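Local atomic coordinates of Esterase/lipase (Lactobacillus rhamnosus, PDB entry 4N5H), a protein that probably hydrolyses carboxylic esters, and may also transfer their acyl groups, as an esterase of the alpha/beta hydrolase fold. Residues A[15-19]-A[75-79]; A[66-72]-A[96-102]; A[153-157]-A[220-226]. The protein carries 1 engineered substitution. All blocks are in the same frame, centred on the assembly; numbering follows the deposited sequence.

Contact 1. Residues A[15-19]-A[75-79]; sequences WAQTA and GGWFY
Trp15 lays its indole over the turn at Gly75 and Gly76, its six-membered ring making the closest approach at 3.4 Å between Trp15 CH2 and Gly75 C. Gly75 O and Tyr79 CB both stand over the same face of the indole, each offset toward its rim, with Tyr79 CB 3.6 Å from Trp15 CE3. The phenol that follows runs nearly parallel to the indole, the planes 14° apart, but it is slid so far that the centroids stand 5.5 Å apart and overlap is slight. Tyr79 CG is anti to the backbone N (chi1 169°), which carries the phenol past the indole to the next helical turn; there Tyr79 OH meets Ala19 CA at 3.4 Å and Tyr79 CE2 meets Ala19 CB at 3.7 Å. A water donates to Ala19 O and, weakly, to Tyr79 OH. The turn leaves no room for side chains: a CB on Gly76 would run into Trp15 CZ2, and the backbone angles of Gly75 would jam one against the preceding carbonyl.

Further out, Trp15 NE1 bonds to Tyr206 OH and Tyr79 OH to Asp22, which fixes the polar ends of both rings. Phe78 offers its CB to Trp15 CD1 at 3.9 Å, while its ring meets Tyr206 edge-to-face. The loop carries part of an HGGGW sequence, which in related esterases helps to form the oxyanion hole. With no direct hydrogen bond between the two segments, helix 2-28 meets this loop by aromatic and glycine packing, while the ring hydrogen bonds go to Tyr206 and Asp22.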
loop_
_atom_site.group_PDB
_atom_site.type_symbol
_atom_site.label_atom_id
_atom_site.label_comp_id
_atom_site.label_asym_id
_atom_site.label_seq_id
_atom_site.Cartn_x
_atom_site.Cartn_y
_atom_site.Cartn_z
ATOM N N TRP A 15 -14.791 -17.004 -13.165
ATOM C CA TRP A 15 -14.272 -16.682 -11.825
ATOM C C TRP A 15 -13.074 -15.781 -11.835
ATOM O O TRP A 15 -12.854 -15.036 -10.914
ATOM C CB TRP A 15 -14.068 -17.985 -10.980
ATOM C CG TRP A 15 -15.356 -18.548 -10.686
ATOM C CD1 TRP A 15 -15.902 -19.724 -11.206
ATOM C CD2 TRP A 15 -16.360 -18.044 -9.789
ATOM N NE1 TRP A 15 -17.172 -19.879 -10.774
ATOM C CE2 TRP A 15 -17.466 -18.909 -9.856
ATOM C CE3 TRP A 15 -16.418 -16.952 -8.920
ATOM C CZ2 TRP A 15 -18.651 -18.671 -9.142
ATOM C CZ3 TRP A 15 -17.583 -16.723 -8.204
ATOM C CH2 TRP A 15 -18.686 -17.607 -8.324
ATOM N N ALA A 16 -12.226 -15.806 -12.880
ATOM C CA ALA A 16 -11.143 -14.825 -12.995
ATOM C C ALA A 16 -11.697 -13.388 -13.147
ATOM O O ALA A 16 -11.136 -12.443 -12.602
ATOM C CB ALA A 16 -10.198 -15.156 -14.192
ATOM N N GLN A 17 -12.781 -13.219 -13.855
ATOM C CA GLN A 17 -13.423 -11.908 -13.937
ATOM C C GLN A 17 -13.948 -11.480 -12.568
ATOM O O GLN A 17 -13.782 -10.335 -12.160
ATOM C CB GLN A 17 -14.524 -11.906 -14.959
ATOM C CG GLN A 17 -15.130 -10.558 -15.210
ATOM C CD GLN A 17 -16.233 -10.690 -16.239
ATOM O OE1 GLN A 17 -16.167 -11.583 -17.110
ATOM N NE2 GLN A 17 -17.265 -9.844 -16.132
ATOM N N THR A 18 -14.609 -12.378 -11.882
ATOM C CA THR A 18 -15.054 -12.084 -10.502
ATOM C C THR A 18 -13.909 -11.671 -9.616
ATOM O O THR A 18 -13.995 -10.682 -8.835
ATOM C CB THR A 18 -15.735 -13.320 -9.937
ATOM O OG1 THR A 18 -16.899 -13.512 -10.714
ATOM C CG2 THR A 18 -16.153 -13.094 -8.514
ATOM N N ALA A 19 -12.819 -12.427 -9.710
ATOM C CA ALA A 19 -11.562 -12.178 -8.949
ATOM C C ALA A 19 -11.025 -10.768 -9.138
ATOM O O ALA A 19 -10.638 -10.139 -8.189
ATOM C CB ALA A 19 -10.476 -13.123 -9.310
ATOM N N GLY A 75 -18.278 -18.319 -3.677
ATOM C CA GLY A 75 -17.469 -18.435 -4.872
ATOM C C GLY A 75 -17.753 -19.662 -5.716
ATOM O O GLY A 75 -16.857 -20.189 -6.424
ATOM N N GLY A 76 -18.990 -20.065 -5.741
ATOM C CA GLY A 76 -19.391 -21.092 -6.680
ATOM C C GLY A 76 -18.750 -22.429 -6.544
ATOM O O GLY A 76 -18.674 -23.216 -7.523
ATOM N N TRP A 77 -18.168 -22.743 -5.375
ATOM C CA TRP A 77 -17.387 -23.969 -5.111
ATOM C C TRP A 77 -16.039 -24.126 -5.797
ATOM O O TRP A 77 -15.231 -24.986 -5.419
ATOM C CB TRP A 77 -18.296 -25.256 -5.230
ATOM C CG TRP A 77 -19.643 -25.289 -4.587
ATOM C CD1 TRP A 77 -19.917 -25.617 -3.303
ATOM C CD2 TRP A 77 -20.906 -24.942 -5.161
ATOM N NE1 TRP A 77 -21.207 -25.524 -3.051
ATOM C CE2 TRP A 77 -21.874 -25.116 -4.164
ATOM C CE3 TRP A 77 -21.313 -24.537 -6.450
ATOM C CZ2 TRP A 77 -23.263 -24.889 -4.374
ATOM C CZ3 TRP A 77 -22.638 -24.345 -6.687
ATOM C CH2 TRP A 77 -23.637 -24.505 -5.641
ATOM N N PHE A 78 -15.773 -23.185 -6.734
ATOM C CA PHE A 78 -14.592 -23.159 -7.593
ATOM C C PHE A 78 -13.597 -22.047 -7.276
ATOM O O PHE A 78 -12.475 -22.005 -7.783
ATOM C CB PHE A 78 -15.020 -22.934 -9.082
ATOM C CG PHE A 78 -15.464 -24.188 -9.818
ATOM C CD1 PHE A 78 -16.787 -24.598 -9.779
ATOM C CD2 PHE A 78 -14.539 -24.924 -10.568
ATOM C CE1 PHE A 78 -17.242 -25.719 -10.498
ATOM C CE2 PHE A 78 -14.997 -26.066 -11.263
ATOM C CZ PHE A 78 -16.305 -26.448 -11.198
ATOM N N TYR A 79 -13.990 -21.138 -6.372
ATOM C CA TYR A 79 -13.284 -19.860 -6.192
ATOM C C TYR A 79 -13.314 -19.478 -4.718
ATOM O O TYR A 79 -14.278 -19.705 -3.985
ATOM C CB TYR A 79 -13.932 -18.737 -7.011
ATOM C CG TYR A 79 -13.500 -17.340 -6.764
ATOM C CD1 TYR A 79 -14.255 -16.495 -6.016
ATOM C CD2 TYR A 79 -12.279 -16.897 -7.175
ATOM C CE1 TYR A 79 -13.849 -15.218 -5.751
ATOM C CE2 TYR A 79 -11.810 -15.635 -6.879
ATOM C CZ TYR A 79 -12.620 -14.769 -6.150
ATOM O OH TYR A 79 -12.220 -13.447 -5.816
HETATM O O HOH W 1 -9.453 -11.564 -5.889
#

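Contact 2. Residues A[66-72]-A[96-102]; sequences MPTVIDI and GYAVMGM
Val69 O takes the shortest backbone bond between the two strands, 2.8 Å from Met100 N with an N-H...O angle of 162°, and Val99 CA adds a C-H...O contact to the same oxygen at 3.1 Å. Three further bonds complete the parallel pairing: Ala98 N to Pro67 O, Val69 N to Ala98 O, and Asp71 N to Met100 O at 2.9 Å, the last with an N-H...O angle of 173°. Beyond them a water takes over, donating to both Asp71 O and Met102 O.

Side chains follow the register on both faces. On the face of Ile70 and Met100, Ile70 CG2 touches Met100 CE at 3.9 Å and Met102 CE at 3.7 Å. Met102 reaches there because its chain bends back (chi1 82°, chi2 and chi3 also folded), which brings SD to 3.4 Å from Asp71 O. On the other face Val69 CB meets Val99 CG2, and Val69 CG2 lies against Tyr97 CB at 4.0 Å. The Tyr97 ring leans on Pro67 CB, and its hydroxyl bonds to Asp302 and Arg299 of helix 288-311. With an alanine here, those two groups would probably lose their common partner and Pro67 would be left without its aromatic neighbour.

The strands are joined through helix 86-94 as a beta-alpha-beta unit. Strand 140-145 flanks 66-72, strand 52-58 pairs antiparallel with 98-102, and helix 112-129 covers the Ile70 and Met100 face with Leu123, Leu126 and Ser122.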
loop_
_atom_site.group_PDB
_atom_site.type_symbol
_atom_site.label_atom_id
_atom_site.label_comp_id
_atom_site.label_asym_id
_atom_site.label_seq_id
_atom_site.Cartn_x
_atom_site.Cartn_y
_atom_site.Cartn_z
ATOM N N MET A 66 -15.774 -14.403 23.872
ATOM C CA MET A 66 -16.830 -13.741 23.174
ATOM C C MET A 66 -17.639 -14.759 22.365
ATOM O O MET A 66 -17.102 -15.776 21.974
ATOM C CB MET A 66 -16.201 -12.739 22.210
ATOM C CG MET A 66 -15.499 -11.647 23.030
ATOM S SD MET A 66 -14.475 -10.748 21.912
ATOM C CE MET A 66 -13.157 -11.785 21.847
ATOM N N PRO A 67 -18.949 -14.529 22.143
ATOM C CA PRO A 67 -19.706 -15.404 21.318
ATOM C C PRO A 67 -19.035 -15.582 19.930
ATOM O O PRO A 67 -18.412 -14.615 19.429
ATOM C CB PRO A 67 -21.093 -14.774 21.246
ATOM C CG PRO A 67 -21.132 -13.859 22.450
ATOM C CD PRO A 67 -19.730 -13.364 22.597
ATOM N N THR A 68 -19.238 -16.748 19.368
ATOM C CA THR A 68 -18.548 -17.166 18.163
ATOM C C THR A 68 -19.349 -16.970 16.897
ATOM O O THR A 68 -20.546 -17.341 16.837
ATOM C CB THR A 68 -18.161 -18.619 18.320
ATOM O OG1 THR A 68 -17.175 -18.774 19.378
ATOM C CG2 THR A 68 -17.524 -19.204 17.034
ATOM N N VAL A 69 -18.690 -16.508 15.828
ATOM C CA VAL A 69 -19.278 -16.570 14.524
ATOM C C VAL A 69 -18.270 -17.392 13.663
ATOM O O VAL A 69 -17.027 -17.116 13.703
ATOM C CB VAL A 69 -19.427 -15.192 13.906
ATOM C CG1 VAL A 69 -20.043 -15.324 12.530
ATOM C CG2 VAL A 69 -20.302 -14.269 14.777
ATOM N N ILE A 70 -18.814 -18.323 12.860
ATOM C CA ILE A 70 -18.012 -19.118 11.948
ATOM C C ILE A 70 -18.583 -18.876 10.545
ATOM O O ILE A 70 -19.806 -19.024 10.283
ATOM C CB ILE A 70 -18.163 -20.564 12.248
ATOM C CG1 ILE A 70 -17.576 -20.871 13.617
ATOM C CG2 ILE A 70 -17.430 -21.404 11.187
ATOM C CD1 ILE A 70 -17.822 -22.244 14.158
ATOM N N ASP A 71 -17.725 -18.348 9.683
ATOM C CA ASP A 71 -18.065 -17.956 8.323
ATOM C C ASP A 71 -17.501 -18.889 7.239
ATOM O O ASP A 71 -16.300 -19.203 7.226
ATOM C CB ASP A 71 -17.509 -16.554 8.030
ATOM C CG ASP A 71 -18.026 -16.016 6.716
ATOM O OD1 ASP A 71 -19.234 -16.026 6.540
ATOM O OD2 ASP A 71 -17.198 -15.585 5.840
ATOM N N ILE A 72 -18.401 -19.290 6.350
ATOM C CA ILE A 72 -18.066 -20.135 5.185
ATOM C C ILE A 72 -18.297 -19.270 3.954
ATOM O O ILE A 72 -19.424 -18.970 3.549
ATOM C CB ILE A 72 -18.909 -21.385 5.089
ATOM C CG1 ILE A 72 -18.845 -22.169 6.382
ATOM C CG2 ILE A 72 -18.473 -22.219 3.865
ATOM C CD1 ILE A 72 -19.850 -23.338 6.414
ATOM N N GLY A 96 -18.010 -7.225 18.787
ATOM C CA GLY A 96 -17.780 -7.940 19.999
ATOM C C GLY A 96 -17.843 -9.463 19.922
ATOM O O GLY A 96 -18.315 -10.162 20.861
ATOM N N TYR A 97 -17.481 -10.000 18.755
ATOM C CA TYR A 97 -17.595 -11.418 18.470
ATOM C C TYR A 97 -16.209 -11.969 18.081
ATOM O O TYR A 97 -15.402 -11.262 17.505
ATOM C CB TYR A 97 -18.554 -11.719 17.291
ATOM C CG TYR A 97 -19.971 -11.339 17.665
ATOM C CD1 TYR A 97 -20.343 -10.005 17.535
ATOM C CD2 TYR A 97 -20.844 -12.220 18.304
ATOM C CE1 TYR A 97 -21.569 -9.559 18.025
ATOM C CE2 TYR A 97 -22.124 -11.784 18.753
ATOM C CZ TYR A 97 -22.464 -10.466 18.598
ATOM O OH TYR A 97 -23.736 -10.006 19.007
ATOM N N ALA A 98 -15.967 -13.219 18.429
ATOM C CA ALA A 98 -14.792 -13.971 18.024
ATOM C C ALA A 98 -15.212 -14.686 16.739
ATOM O O ALA A 98 -16.178 -15.435 16.678
ATOM C CB ALA A 98 -14.385 -14.968 19.068
ATOM N N VAL A 99 -14.490 -14.429 15.657
ATOM C CA VAL A 99 -14.906 -14.916 14.335
ATOM C C VAL A 99 -13.818 -15.789 13.728
ATOM O O VAL A 99 -12.599 -15.463 13.703
ATOM C CB VAL A 99 -15.205 -13.710 13.390
ATOM C CG1 VAL A 99 -15.675 -14.110 12.034
ATOM C CG2 VAL A 99 -16.171 -12.709 14.080
ATOM N N MET A 100 -14.245 -16.891 13.147
ATOM C CA MET A 100 -13.364 -17.763 12.414
ATOM C C MET A 100 -13.879 -17.874 11.001
ATOM O O MET A 100 -15.091 -18.039 10.755
ATOM C CB MET A 100 -13.298 -19.178 13.123
ATOM C CG MET A 100 -12.402 -20.121 12.349
ATOM S SD MET A 100 -13.053 -21.100 10.982
ATOM C CE MET A 100 -13.715 -22.451 11.881
ATOM N N GLY A 101 -12.968 -17.782 10.047
ATOM C CA GLY A 101 -13.296 -18.067 8.643
ATOM C C GLY A 101 -12.239 -18.971 8.019
ATOM O O GLY A 101 -11.073 -18.713 8.158
ATOM N N MET A 102 -12.679 -20.024 7.320
ATOM C CA MET A 102 -11.796 -21.042 6.815
ATOM C C MET A 102 -11.705 -21.019 5.307
ATOM O O MET A 102 -12.630 -20.631 4.629
ATOM C CB MET A 102 -12.189 -22.436 7.321
ATOM C CG MET A 102 -13.297 -23.118 6.573
ATOM S SD MET A 102 -14.903 -22.253 6.568
ATOM C CE MET A 102 -15.417 -22.364 8.284
HETATM O O HOH W 2 -14.818 -19.084 4.969
#

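Contact 3. Residues A[153-157]-A[220-226]; sequences SLVAC and HLNFSQV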
loop_
_atom_site.group_PDB
_atom_site.type_symbol
_atom_site.label_atom_id
_atom_site.label_comp_id
_atom_site.label_asym_id
_atom_site.label_seq_id
_atom_site.Cartn_x
_atom_site.Cartn_y
_atom_site.Cartn_z
ATOM N N SER A 153 -25.627 -24.844 5.061
ATOM C CA SER A 153 -26.905 -25.497 5.259
ATOM C C SER A 153 -26.680 -27.011 5.394
ATOM O O SER A 153 -27.325 -27.663 6.203
ATOM C CB SER A 153 -27.948 -25.153 4.180
ATOM O OG SER A 153 -27.689 -25.870 2.955
ATOM N N LEU A 154 -25.745 -27.519 4.588
ATOM C CA LEU A 154 -25.377 -28.982 4.699
ATOM C C LEU A 154 -24.654 -29.323 5.967
ATOM O O LEU A 154 -24.974 -30.339 6.639
ATOM C CB LEU A 154 -24.570 -29.410 3.474
ATOM C CG LEU A 154 -25.320 -30.057 2.333
ATOM C CD1 LEU A 154 -26.430 -29.164 1.761
ATOM C CD2 LEU A 154 -24.424 -30.555 1.196
ATOM N N VAL A 155 -23.682 -28.508 6.391
ATOM C CA VAL A 155 -22.936 -28.732 7.606
ATOM C C VAL A 155 -23.901 -28.769 8.821
ATOM O O VAL A 155 -23.820 -29.617 9.662
ATOM C CB VAL A 155 -21.893 -27.570 7.791
ATOM C CG1 VAL A 155 -21.379 -27.475 9.232
ATOM C CG2 VAL A 155 -20.752 -27.730 6.852
ATOM N N ALA A 156 -24.908 -27.865 8.830
ATOM C CA ALA A 156 -25.897 -27.802 9.921
ATOM C C ALA A 156 -26.666 -29.142 10.036
ATOM O O ALA A 156 -26.863 -29.606 11.155
ATOM C CB ALA A 156 -26.884 -26.692 9.686
ATOM N N CYS A 157 -26.983 -29.744 8.929
ATOM C CA CYS A 157 -27.688 -31.035 8.943
ATOM C C CYS A 157 -26.779 -32.189 9.307
ATOM O O CYS A 157 -27.124 -33.072 10.129
ATOM C CB CYS A 157 -28.269 -31.304 7.577
ATOM S SG CYS A 157 -29.619 -30.171 7.117
ATOM N N HIS A 220 -27.449 -36.365 -1.916
ATOM C CA HIS A 220 -27.371 -35.500 -0.732
ATOM C C HIS A 220 -26.673 -34.137 -1.069
ATOM O O HIS A 220 -25.949 -33.634 -0.206
ATOM C CB HIS A 220 -26.622 -36.219 0.358
ATOM C CG HIS A 220 -27.280 -37.438 0.829
ATOM N ND1 HIS A 220 -27.098 -38.665 0.206
ATOM C CD2 HIS A 220 -28.251 -37.628 1.747
ATOM C CE1 HIS A 220 -27.871 -39.566 0.788
ATOM N NE2 HIS A 220 -28.576 -38.970 1.722
ATOM N N LEU A 221 -26.901 -33.631 -2.269
ATOM C CA LEU A 221 -26.294 -32.365 -2.816
ATOM C C LEU A 221 -27.160 -31.158 -2.371
ATOM O O LEU A 221 -26.643 -30.060 -2.369
ATOM C CB LEU A 221 -26.300 -32.355 -4.350
ATOM C CG LEU A 221 -25.303 -32.893 -5.293
ATOM C CD1 LEU A 221 -25.400 -32.080 -6.547
ATOM C CD2 LEU A 221 -23.908 -32.855 -4.782
ATOM N N ASN A 222 -28.451 -31.379 -2.091
ATOM C CA ASN A 222 -29.431 -30.313 -1.870
ATOM C C ASN A 222 -29.850 -30.309 -0.443
ATOM O O ASN A 222 -30.000 -31.343 0.217
ATOM C CB ASN A 222 -30.632 -30.500 -2.796
ATOM C CG ASN A 222 -30.267 -30.441 -4.252
ATOM O OD1 ASN A 222 -30.216 -29.381 -4.853
ATOM N ND2 ASN A 222 -29.963 -31.613 -4.838
ATOM N N PHE A 223 -30.063 -29.130 0.132
ATOM C CA PHE A 223 -30.599 -29.072 1.501
ATOM C C PHE A 223 -31.856 -29.907 1.670
ATOM O O PHE A 223 -32.063 -30.516 2.713
ATOM C CB PHE A 223 -30.839 -27.602 1.901
ATOM C CG PHE A 223 -31.389 -27.432 3.253
ATOM C CD1 PHE A 223 -30.554 -27.488 4.332
ATOM C CD2 PHE A 223 -32.720 -27.125 3.439
ATOM C CE1 PHE A 223 -31.018 -27.355 5.624
ATOM C CE2 PHE A 223 -33.210 -26.948 4.711
ATOM C CZ PHE A 223 -32.346 -27.074 5.807
ATOM N N SER A 224 -32.744 -29.876 0.685
ATOM C CA SER A 224 -33.975 -30.624 0.752
ATOM C C SER A 224 -33.697 -32.134 0.933
ATOM O O SER A 224 -34.604 -32.830 1.361
ATOM C CB SER A 224 -34.772 -30.424 -0.516
ATOM O OG SER A 224 -34.091 -30.735 -1.715
ATOM N N GLN A 225 -32.493 -32.611 0.531
ATOM C CA GLN A 225 -32.121 -34.038 0.702
ATOM C C GLN A 225 -31.502 -34.323 2.012
ATOM O O GLN A 225 -31.567 -35.449 2.463
ATOM C CB GLN A 225 -31.188 -34.480 -0.391
ATOM C CG GLN A 225 -31.801 -34.554 -1.730
ATOM C CD GLN A 225 -30.838 -34.538 -2.843
ATOM O OE1 GLN A 225 -29.867 -33.809 -2.890
ATOM N NE2 GLN A 225 -31.157 -35.354 -3.860
ATOM N N VAL A 226 -30.846 -33.358 2.687
ATOM C CA VAL A 226 -30.257 -33.631 3.990
ATOM C C VAL A 226 -31.090 -33.202 5.197
ATOM O O VAL A 226 -30.819 -33.616 6.298
ATOM C CB VAL A 226 -28.807 -33.012 4.048
ATOM C CG1 VAL A 226 -27.881 -33.734 3.075
ATOM C CG2 VAL A 226 -28.823 -31.551 3.688
#
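Phe223 and Val226 are two bumps on the short helix 223-226, and Ser153, Leu154 and Cys157 on helix 147-158 shape the hollows that receive them. That helix follows the probable nucleophile elbow of this alpha/beta hydrolase fold, and segment 220-226 packs on its later turns. The Phe223 ring lies between Ser153 and Cys157, one turn apart: Ser153 CB approaches Phe223 CD1 to 3.5 Å, and Cys157 SG comes equally near to Phe223 CE1. The sulfur stands obliquely to the ring, 4.5 Å from its centroid and 55° off the normal, a Cys sulfur-aromatic contact. Phe223 CG is anti to the backbone N (chi1 179°), extending the ring toward helix 147-158 and also toward Leu252 and Val255 of helix 246-258.

Val226 CG2 fills the next dip, 3.8 Å from Cys157 SG and 3.9 Å from Leu154 CD1. Leu154 is itself a bump: its CD1 lies 4.0 Å from Phe223 N, at the start of the short helix, and its CD2 3.7 Å from His220 O.

Gln225 OE1 shapes the turn behind this surface, taking hydrogen bonds from Asn222 N at 2.9 Å and from Asn222 ND2, plus a weak one from Leu221 N. Across the two segments no hydrogen bond forms, and His220 O is buried there without a partner. Residues 153-157 thus meet 220-226 through apolar and sulfur packing, while polar ties run within the turn and to neighbours such as His150, earlier on helix 147-158, which bonds Leu221 O.

Overall arrangement
Contacts 1 and 2 adjoin along the chain, strand 66-72 leading within two residues into loop 75-79, but do not touch, and their centres lie 23 Å apart. Contact 3 lies about 22 Å from each, centre to centre, across the chain's centre from contact 2; its nearest atoms are about 6 Å from contact 1 and 5 Å from contact 2. Contacts 1 and 2 border the likely active site: Gly76 lies near the probable triad of Ser146, Asp243 and His278, and Ile72 touches the putative nucleophile elbow. Contact 3 lies further along the helix starting there. Isopropyl alcohol, probably from the crystallisation liquor, sits about 5 Å from the Tyr79 side chain, and calcium about 6 Å from that of Pro67.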